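Local coordinates for protein L-threonine-O-3-phosphate decarboxylase (Porphyromonas gingivalis, PDB 3FKD) that probably binds pyridoxal 5'-phosphate and decarboxylates L-threonine O-3-phosphate, with the fold of class I and II aminotransferases, at residues 85-90 with 216-221; 114-119 with 123-128; 138-143 with 317-322. All coordinates share one frame; numbering follows the deposited sequence.

Interaction 1: 85-90 with 216-221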
loop_
_atom_site.group_PDB
_atom_site.type_symbol
_atom_site.label_atom_id
_atom_site.label_comp_id
_atom_site.label_asym_id
_atom_site.label_seq_id
_atom_site.Cartn_x
_atom_site.Cartn_y
_atom_site.Cartn_z
ATOM N N GLN A 85 -13.745 -6.593 -0.152
ATOM C CA GLN A 85 -14.342 -5.586 0.733
ATOM C C GLN A 85 -15.654 -5.013 0.207
ATOM O O GLN A 85 -16.710 -5.060 0.912
ATOM C CB GLN A 85 -13.359 -4.458 1.076
ATOM C CG GLN A 85 -13.727 -3.679 2.329
ATOM C CD GLN A 85 -12.817 -2.474 2.606
ATOM O OE1 GLN A 85 -11.894 -2.181 1.844
ATOM N NE2 GLN A 85 -13.092 -1.764 3.690
ATOM N N ALA A 86 -15.602 -4.482 -1.013
ATOM C CA ALA A 86 -16.776 -3.868 -1.630
ATOM C C ALA A 86 -17.995 -4.825 -1.680
ATOM O O ALA A 86 -19.124 -4.377 -1.874
ATOM C CB ALA A 86 -16.444 -3.351 -3.019
ATOM N N PHE A 87 -17.759 -6.137 -1.533
ATOM C CA PHE A 87 -18.824 -7.127 -1.674
ATOM C C PHE A 87 -18.871 -8.146 -0.523
ATOM O O PHE A 87 -19.122 -9.343 -0.751
ATOM C CB PHE A 87 -18.745 -7.797 -3.061
ATOM C CG PHE A 87 -18.973 -6.834 -4.190
ATOM C CD1 PHE A 87 -17.944 -6.060 -4.670
ATOM C CD2 PHE A 87 -20.241 -6.647 -4.714
ATOM C CE1 PHE A 87 -18.165 -5.146 -5.663
ATOM C CE2 PHE A 87 -20.464 -5.719 -5.711
ATOM C CZ PHE A 87 -19.422 -4.978 -6.192
ATOM N N ARG A 88 -18.647 -7.640 0.698
ATOM C CA ARG A 88 -18.647 -8.413 1.947
ATOM C C ARG A 88 -19.732 -9.481 2.068
ATOM O O ARG A 88 -19.506 -10.562 2.617
ATOM C CB ARG A 88 -18.761 -7.491 3.162
ATOM C CG ARG A 88 -19.195 -8.201 4.432
ATOM C CD ARG A 88 -18.698 -7.427 5.629
ATOM N NE ARG A 88 -18.786 -8.136 6.910
ATOM C CZ ARG A 88 -18.820 -7.513 8.100
ATOM N NH1 ARG A 88 -18.794 -6.184 8.153
ATOM N NH2 ARG A 88 -18.897 -8.196 9.242
ATOM N N GLY A 89 -20.922 -9.206 1.581
ATOM C CA GLY A 89 -21.901 -10.277 1.614
ATOM C C GLY A 89 -21.624 -11.559 0.808
ATOM O O GLY A 89 -22.217 -12.607 1.083
ATOM N N SER A 90 -20.711 -11.489 -0.151
ATOM C CA SER A 90 -20.828 -12.329 -1.334
ATOM C C SER A 90 -20.441 -13.814 -1.221
ATOM O O SER A 90 -19.794 -14.246 -0.263
ATOM C CB SER A 90 -20.166 -11.643 -2.543
ATOM O OG SER A 90 -20.794 -10.379 -2.816
HETATM N N MSE A 216 -17.177 -0.732 -10.720
HETATM C CA MSE A 216 -16.108 0.140 -10.266
HETATM C C MSE A 216 -16.455 1.096 -9.112
HETATM O O MSE A 216 -15.586 1.419 -8.304
HETATM C CB MSE A 216 -15.535 0.944 -11.425
HETATM C CG MSE A 216 -14.229 1.567 -11.023
HETATM SE SE MSE A 216 -12.934 0.157 -10.594
HETATM C CE MSE A 216 -12.178 0.000 -12.338
ATOM N N LYS A 217 -17.700 1.571 -9.053
ATOM C CA LYS A 217 -18.089 2.518 -8.008
ATOM C C LYS A 217 -18.454 1.823 -6.684
ATOM O O LYS A 217 -18.342 2.437 -5.625
ATOM C CB LYS A 217 -19.193 3.497 -8.468
ATOM C CG LYS A 217 -18.673 4.735 -9.254
ATOM C CD LYS A 217 -19.329 6.050 -8.742
ATOM C CE LYS A 217 -19.602 7.099 -9.851
ATOM N NZ LYS A 217 -20.961 7.790 -9.644
ATOM N N ARG A 218 -18.870 0.559 -6.719
ATOM C CA ARG A 218 -18.930 -0.172 -5.473
ATOM C C ARG A 218 -17.522 -0.298 -4.909
ATOM O O ARG A 218 -17.328 -0.218 -3.702
ATOM C CB ARG A 218 -19.571 -1.539 -5.614
ATOM C CG ARG A 218 -21.057 -1.498 -5.812
ATOM C CD ARG A 218 -21.848 -1.182 -4.528
ATOM N NE ARG A 218 -21.744 -2.181 -3.458
ATOM C CZ ARG A 218 -22.336 -3.378 -3.455
ATOM N NH1 ARG A 218 -23.093 -3.768 -4.471
ATOM N NH2 ARG A 218 -22.178 -4.192 -2.422
ATOM N N VAL A 219 -16.516 -0.483 -5.752
ATOM C CA VAL A 219 -15.188 -0.629 -5.158
ATOM C C VAL A 219 -14.543 0.691 -4.775
ATOM O O VAL A 219 -13.836 0.756 -3.781
ATOM C CB VAL A 219 -14.246 -1.676 -5.884
ATOM C CG1 VAL A 219 -14.733 -1.991 -7.262
ATOM C CG2 VAL A 219 -12.780 -1.244 -5.865
ATOM N N ALA A 220 -14.885 1.757 -5.495
ATOM C CA ALA A 220 -14.293 3.084 -5.267
ATOM C C ALA A 220 -14.703 3.615 -3.894
ATOM O O ALA A 220 -14.007 4.426 -3.269
ATOM C CB ALA A 220 -14.691 4.039 -6.346
ATOM N N ALA A 221 -15.811 3.093 -3.396
ATOM C CA ALA A 221 -16.354 3.575 -2.143
ATOM C C ALA A 221 -15.429 3.266 -0.955
ATOM O O ALA A 221 -15.558 3.850 0.126
ATOM C CB ALA A 221 -17.741 3.023 -1.942
#
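The guanidinium group of Arg-218 carries the rim of the Phe-87 ring on one of its faces: CE2 of Phe-87 lies 3.4 Å above the plane through NE, CZ, NH1 and NH2 of Arg-218, displaced toward the border of the group. The two planes are turned 43° apart, so the ring leans over the guanidinium instead of lying flat on it. The aromatic ring has further company, meeting Phe-215 in a nearly parallel arrangement and Phe-132 edge-to-face.

The arginine reaches this position by folding. Two successive bends, at chi2 (-76°) and chi3 (-64°), fold the chain so that it crosses the ring at a slant, and its near end touches as well, with CB of Arg-218 3.5 Å from CZ of Phe-87. The same folding brings NH2 of Arg-218 to 3.1 Å from O of Ala-86.

Beside the ring and guanidinium, the backbones come close, the CA atoms of Ala-86 and Val-219 being 5.0 Å apart. Such an approach relies on a small residue: CB of Ala-86 sits 3.3 Å from O of Arg-218 and 4.0 Å from CB of Val-219, which also packs on Leu-71. The chain then makes a type I turn from Phe-87 to Ser-90. O of Phe-87 is gripped twice from one face of its carbonyl plane, by N of Ser-90 at 2.7 Å and by OG of Ser-90 at 2.9 Å. Next to the contact, NE2 of Gln-85 is hydrogen-bonded to OH of Tyr-109 of the second subunit.

The arrangement is a close approach of helices 75-86 and 213-220 at an alanine. Each helix follows one of the adjacent antiparallel strands 70-73 and 207-210, at the border of the seven-stranded sheet that forms the large domain of fold-type I pyridoxal phosphate enzymes.

Interaction 2: 114-119 with 123-128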
loop_
_atom_site.group_PDB
_atom_site.type_symbol
_atom_site.label_atom_id
_atom_site.label_comp_id
_atom_site.label_asym_id
_atom_site.label_seq_id
_atom_site.Cartn_x
_atom_site.Cartn_y
_atom_site.Cartn_z
ATOM N N CYS A 114 -16.718 -21.362 -1.998
ATOM C CA CYS A 114 -16.767 -22.661 -2.648
ATOM C C CYS A 114 -15.500 -23.000 -3.436
ATOM O O CYS A 114 -15.026 -22.207 -4.275
ATOM C CB CYS A 114 -17.910 -22.689 -3.651
ATOM S SG CYS A 114 -19.516 -22.571 -2.936
ATOM N N PHE A 115 -14.975 -24.199 -3.241
ATOM C CA PHE A 115 -13.811 -24.564 -4.010
ATOM C C PHE A 115 -14.144 -25.386 -5.252
ATOM O O PHE A 115 -15.258 -25.878 -5.417
ATOM C CB PHE A 115 -12.752 -25.191 -3.123
ATOM C CG PHE A 115 -12.200 -24.232 -2.117
ATOM C CD1 PHE A 115 -11.249 -23.287 -2.499
ATOM C CD2 PHE A 115 -12.652 -24.242 -0.810
ATOM C CE1 PHE A 115 -10.743 -22.397 -1.615
ATOM C CE2 PHE A 115 -12.162 -23.335 0.091
ATOM C CZ PHE A 115 -11.200 -22.397 -0.320
ATOM N N TYR A 116 -13.173 -25.485 -6.147
ATOM C CA TYR A 116 -13.365 -26.161 -7.409
ATOM C C TYR A 116 -12.013 -26.371 -8.096
ATOM O O TYR A 116 -11.180 -25.465 -8.151
ATOM C CB TYR A 116 -14.317 -25.364 -8.306
ATOM C CG TYR A 116 -14.775 -26.193 -9.464
ATOM C CD1 TYR A 116 -14.062 -26.204 -10.659
ATOM C CD2 TYR A 116 -15.887 -27.034 -9.344
ATOM C CE1 TYR A 116 -14.458 -27.021 -11.725
ATOM C CE2 TYR A 116 -16.299 -27.839 -10.394
ATOM C CZ TYR A 116 -15.579 -27.825 -11.583
ATOM O OH TYR A 116 -15.982 -28.610 -12.632
ATOM N N PRO A 117 -11.794 -27.578 -8.624
ATOM C CA PRO A 117 -10.497 -28.000 -9.170
ATOM C C PRO A 117 -10.137 -27.305 -10.490
ATOM O O PRO A 117 -10.899 -27.387 -11.445
ATOM C CB PRO A 117 -10.689 -29.502 -9.412
ATOM C CG PRO A 117 -11.964 -29.886 -8.758
ATOM C CD PRO A 117 -12.811 -28.632 -8.760
ATOM N N SER A 118 -8.992 -26.630 -10.535
ATOM C CA SER A 118 -8.593 -25.924 -11.748
ATOM C C SER A 118 -8.369 -26.862 -12.951
ATOM O O SER A 118 -8.529 -26.449 -14.110
ATOM C CB SER A 118 -7.365 -25.036 -11.513
ATOM O OG SER A 118 -6.294 -25.753 -10.946
ATOM N N ASN A 119 -8.021 -28.121 -12.714
ATOM C CA ASN A 119 -7.829 -28.967 -13.890
ATOM C C ASN A 119 -8.986 -29.890 -14.208
ATOM O O ASN A 119 -8.831 -30.981 -14.742
ATOM C CB ASN A 119 -6.463 -29.637 -13.915
ATOM C CG ASN A 119 -5.398 -28.718 -14.531
ATOM O OD1 ASN A 119 -5.553 -28.236 -15.672
ATOM N ND2 ASN A 119 -4.328 -28.454 -13.774
ATOM N N GLY A 123 -16.085 -24.620 -16.693
ATOM C CA GLY A 123 -17.248 -24.246 -17.483
ATOM C C GLY A 123 -18.473 -25.043 -17.087
ATOM O O GLY A 123 -19.574 -24.823 -17.582
ATOM N N GLU A 124 -18.266 -25.935 -16.133
ATOM C CA GLU A 124 -19.155 -27.032 -15.863
ATOM C C GLU A 124 -19.207 -27.241 -14.344
ATOM O O GLU A 124 -19.542 -28.308 -13.851
ATOM C CB GLU A 124 -18.561 -28.230 -16.590
ATOM C CG GLU A 124 -19.285 -29.513 -16.560
ATOM C CD GLU A 124 -18.272 -30.597 -16.496
ATOM O OE1 GLU A 124 -17.174 -30.268 -15.997
ATOM O OE2 GLU A 124 -18.538 -31.746 -16.939
ATOM N N ALA A 125 -18.872 -26.184 -13.613
ATOM C CA ALA A 125 -19.037 -26.129 -12.174
ATOM C C ALA A 125 -20.423 -25.573 -11.859
ATOM O O ALA A 125 -21.199 -25.265 -12.771
ATOM C CB ALA A 125 -17.972 -25.256 -11.561
ATOM N N ASP A 126 -20.732 -25.432 -10.573
ATOM C CA ASP A 126 -22.050 -24.940 -10.169
ATOM C C ASP A 126 -22.053 -23.440 -9.867
ATOM O O ASP A 126 -21.651 -23.020 -8.778
ATOM C CB ASP A 126 -22.555 -25.725 -8.941
ATOM C CG ASP A 126 -24.041 -25.567 -8.703
ATOM O OD1 ASP A 126 -24.751 -25.120 -9.630
ATOM O OD2 ASP A 126 -24.503 -25.915 -7.592
ATOM N N PHE A 127 -22.549 -22.657 -10.823
ATOM C CA PHE A 127 -22.625 -21.193 -10.734
ATOM C C PHE A 127 -23.952 -20.627 -10.229
ATOM O O PHE A 127 -24.162 -19.408 -10.231
ATOM C CB PHE A 127 -22.332 -20.581 -12.108
ATOM C CG PHE A 127 -20.905 -20.735 -12.546
ATOM C CD1 PHE A 127 -20.544 -21.741 -13.415
ATOM C CD2 PHE A 127 -19.930 -19.879 -12.071
ATOM C CE1 PHE A 127 -19.252 -21.885 -13.806
ATOM C CE2 PHE A 127 -18.627 -20.027 -12.456
ATOM C CZ PHE A 127 -18.281 -21.028 -13.324
ATOM N N SER A 128 -24.833 -21.512 -9.778
ATOM C CA SER A 128 -26.210 -21.150 -9.450
ATOM C C SER A 128 -26.340 -19.941 -8.556
ATOM O O SER A 128 -27.013 -18.969 -8.919
ATOM C CB SER A 128 -26.907 -22.323 -8.804
ATOM O OG SER A 128 -26.558 -23.497 -9.505
#
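Tyr-116 and Ala-125 make this contact almost by themselves, one aromatic face receiving one methyl group. Read from its start, the strand prepares the meeting by alternation. Cys-114 is bound through its backbone to the neighbouring strand 91-96, and Phe-115 sends its ring to the other side, where it packs on Ile-96 and Arg-311.

Tyr-116 then turns toward the returning loop. Its CG stands anti to the backbone N (chi1 -167°), which carries the ring out from the strand toward the loop. CB of Ala-125 sits 3.5 Å from the ring centroid, only 19° off the normal, a CH-pi contact over the face. The methyl is shifted toward one rim, with CB of Ala-125 3.3 Å from CE2 of Tyr-116. At the far end of the ring the hydroxyl finds its hydrogen-bonding partner just outside the segment, in O of Asp-121, so the loop grips the tyrosine at its tip as well as over its face. Glu-124 merely borders that tip: its OE1 is 3.9 Å from OH of Tyr-116.

Pro-117 closes the other side. Its CD lies 3.2 Å above the opposite face of the Tyr-116 ring, again toward the rim, and the ring is thereby held between a proline methylene and an alanine methyl. Beyond it the chain leaves the strand at Ser-118.

The contact lies at the surface, where strand 112-117 forms the outermost member of the seven-stranded sheet within this chain. Strand 91-96 is its neighbour, with Leu-93 touching both Tyr-116 and Phe-127. The loop carrying Ala-125 connects 112-117 to the parallel strand 132-136, on the far side of 91-96, and Phe-127 packs against His-158 and Phe-163.

Interaction 3: 138-143 with 317-322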
loop_
_atom_site.group_PDB
_atom_site.type_symbol
_atom_site.label_atom_id
_atom_site.label_comp_id
_atom_site.label_asym_id
_atom_site.label_seq_id
_atom_site.Cartn_x
_atom_site.Cartn_y
_atom_site.Cartn_z
ATOM N N PRO A 138 -2.770 -17.514 -17.371
ATOM C CA PRO A 138 -2.541 -18.891 -16.895
ATOM C C PRO A 138 -2.420 -18.907 -15.384
ATOM O O PRO A 138 -1.940 -17.940 -14.812
ATOM C CB PRO A 138 -1.184 -19.261 -17.519
ATOM C CG PRO A 138 -0.526 -18.008 -17.742
ATOM C CD PRO A 138 -1.616 -17.038 -18.141
ATOM N N ASN A 139 -2.840 -19.996 -14.759
ATOM C CA ASN A 139 -2.952 -20.091 -13.306
ATOM C C ASN A 139 -1.641 -20.319 -12.552
ATOM O O ASN A 139 -0.802 -21.057 -12.990
ATOM C CB ASN A 139 -3.952 -21.197 -12.955
ATOM C CG ASN A 139 -4.315 -21.213 -11.487
ATOM O OD1 ASN A 139 -4.745 -20.202 -10.919
ATOM N ND2 ASN A 139 -4.155 -22.363 -10.862
ATOM N N ASN A 140 -1.492 -19.650 -11.417
ATOM C CA ASN A 140 -0.468 -19.900 -10.400
ATOM C C ASN A 140 -1.090 -20.883 -9.394
ATOM O O ASN A 140 -2.095 -20.568 -8.814
ATOM C CB ASN A 140 -0.183 -18.534 -9.729
ATOM C CG ASN A 140 0.657 -18.620 -8.463
ATOM O OD1 ASN A 140 1.467 -19.525 -8.276
ATOM N ND2 ASN A 140 0.487 -17.632 -7.594
ATOM N N PRO A 141 -0.484 -22.072 -9.169
ATOM C CA PRO A 141 0.855 -22.548 -9.531
ATOM C C PRO A 141 0.847 -23.517 -10.710
ATOM O O PRO A 141 1.907 -23.888 -11.179
ATOM C CB PRO A 141 1.254 -23.327 -8.267
ATOM C CG PRO A 141 -0.071 -23.680 -7.553
ATOM C CD PRO A 141 -1.177 -23.138 -8.416
ATOM N N ASP A 142 -0.350 -23.912 -11.135
ATOM C CA ASP A 142 -0.659 -24.955 -12.125
ATOM C C ASP A 142 -0.178 -24.702 -13.530
ATOM O O ASP A 142 0.167 -25.625 -14.260
ATOM C CB ASP A 142 -2.178 -24.980 -12.290
ATOM C CG ASP A 142 -2.772 -26.107 -11.619
ATOM O OD1 ASP A 142 -1.963 -26.947 -11.191
ATOM O OD2 ASP A 142 -4.010 -26.157 -11.491
ATOM N N GLY A 143 -0.311 -23.441 -13.935
ATOM C CA GLY A 143 -0.141 -23.047 -15.319
ATOM C C GLY A 143 -1.363 -23.407 -16.132
ATOM O O GLY A 143 -1.299 -23.434 -17.355
ATOM N N TYR A 317 4.592 -31.610 -3.435
ATOM C CA TYR A 317 4.598 -30.635 -4.530
ATOM C C TYR A 317 5.536 -29.425 -4.345
ATOM O O TYR A 317 5.548 -28.793 -3.294
ATOM C CB TYR A 317 3.196 -30.114 -4.801
ATOM C CG TYR A 317 2.278 -31.103 -5.454
ATOM C CD1 TYR A 317 1.481 -31.959 -4.680
ATOM C CD2 TYR A 317 2.153 -31.166 -6.829
ATOM C CE1 TYR A 317 0.614 -32.861 -5.251
ATOM C CE2 TYR A 317 1.285 -32.089 -7.411
ATOM C CZ TYR A 317 0.509 -32.927 -6.602
ATOM O OH TYR A 317 -0.354 -33.846 -7.149
ATOM N N VAL A 318 6.313 -29.124 -5.384
ATOM C CA VAL A 318 7.031 -27.855 -5.479
ATOM C C VAL A 318 6.625 -27.098 -6.741
ATOM O O VAL A 318 6.269 -27.699 -7.749
ATOM C CB VAL A 318 8.575 -28.036 -5.461
ATOM C CG1 VAL A 318 8.998 -28.824 -4.253
ATOM C CG2 VAL A 318 9.056 -28.707 -6.721
ATOM N N ARG A 319 6.659 -25.774 -6.676
ATOM C CA ARG A 319 6.491 -24.954 -7.869
ATOM C C ARG A 319 7.882 -24.546 -8.361
ATOM O O ARG A 319 8.702 -24.091 -7.566
ATOM C CB ARG A 319 5.630 -23.695 -7.578
ATOM C CG ARG A 319 5.134 -22.979 -8.859
ATOM C CD ARG A 319 4.429 -21.706 -8.597
ATOM N NE ARG A 319 5.317 -20.828 -7.871
ATOM C CZ ARG A 319 4.929 -19.867 -7.043
ATOM N NH1 ARG A 319 3.632 -19.619 -6.835
ATOM N NH2 ARG A 319 5.854 -19.147 -6.443
ATOM N N ILE A 320 8.132 -24.716 -9.661
ATOM C CA ILE A 320 9.399 -24.332 -10.280
ATOM C C ILE A 320 9.229 -23.392 -11.495
ATOM O O ILE A 320 8.480 -23.720 -12.423
ATOM C CB ILE A 320 10.150 -25.554 -10.806
ATOM C CG1 ILE A 320 10.187 -26.692 -9.776
ATOM C CG2 ILE A 320 11.551 -25.162 -11.306
ATOM C CD1 ILE A 320 11.423 -26.732 -8.955
ATOM N N THR A 321 9.921 -22.240 -11.490
ATOM C CA THR A 321 9.994 -21.375 -12.664
ATOM C C THR A 321 11.280 -21.558 -13.464
ATOM O O THR A 321 12.378 -21.386 -12.941
ATOM C CB THR A 321 9.920 -19.870 -12.294
ATOM O OG1 THR A 321 8.842 -19.670 -11.388
ATOM C CG2 THR A 321 9.730 -18.989 -13.557
ATOM N N THR A 322 11.128 -21.861 -14.746
ATOM C CA THR A 322 12.246 -21.907 -15.694
ATOM C C THR A 322 13.179 -20.687 -15.613
ATOM O O THR A 322 12.771 -19.569 -15.857
ATOM C CB THR A 322 11.691 -22.021 -17.107
ATOM O OG1 THR A 322 10.818 -23.152 -17.164
ATOM C CG2 THR A 322 12.823 -22.076 -18.202
HETATM O O HOH W 1 2.322 -17.584 -4.634
#
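Asn-140 and Arg-319 bring their side chains together at about a right angle, with the amide plane inclined 47° to the guanidinium plane. OD1 of Asn-140 comes to the guanidinium edge, near its plane, and lies 2.6 Å from NH1 of Arg-319. The hydrogen bond is nevertheless bent (127° at the hydrogen) and counts as weak.

A water ties the same groups together from another direction: its oxygen lies in the guanidinium plane, 3.3 Å from NH1 of Arg-319, and it also accepts a weak bond from ND2 of Asn-140. The arginine's stronger partner is O of Ser-21; with NH2 bound there and NH1 more weakly engaged, the group's rotation is probably limited.

Pro-141 supports the aliphatic part of the arginine, its CB 3.6 Å from CD of Arg-319. Arg-319 runs extended from the strand and bends only at chi3 (58°), which swings the guanidinium past the proline to the asparagine. The peptide before Pro-141 is cis, and the residues on both sides of it meet Arg-319, through OD1 and CB respectively.

The pairing is characteristic of the fold-type I aminotransferase active site. In relatives the asparagine of the Asn-Pro-x-Gly loop contacts the cofactor's phenolic oxygen, while a small-domain arginine receives the substrate's alpha-carboxylate; Asn-140 and Arg-319 are consistent with these roles.

In the fold
Depth in the fold sorts the three contacts. Measured from contact centre to chain centre, interaction 3 lies at about 11 Å, buried and largely polar, with a proline against the arginine's aliphatic chain; interaction 2, methyl on ring, is a surface contact at about 20 Å; interaction 1, partly buried at about 22 Å, mixes apolar packing with an arginine. Both outer contacts belong to the seven-stranded sheet's domain: in interaction 1 Val-219 packs on edge strand 70-73 while 85-90 leads into 91-96, and interaction 2 sits on the other edge strand, 112-117. Of the three, interaction 3 joins that domain to the five-stranded sheet. Interactions 2 and 3 touch, Ser-118 and Asn-119 meeting Asp-142.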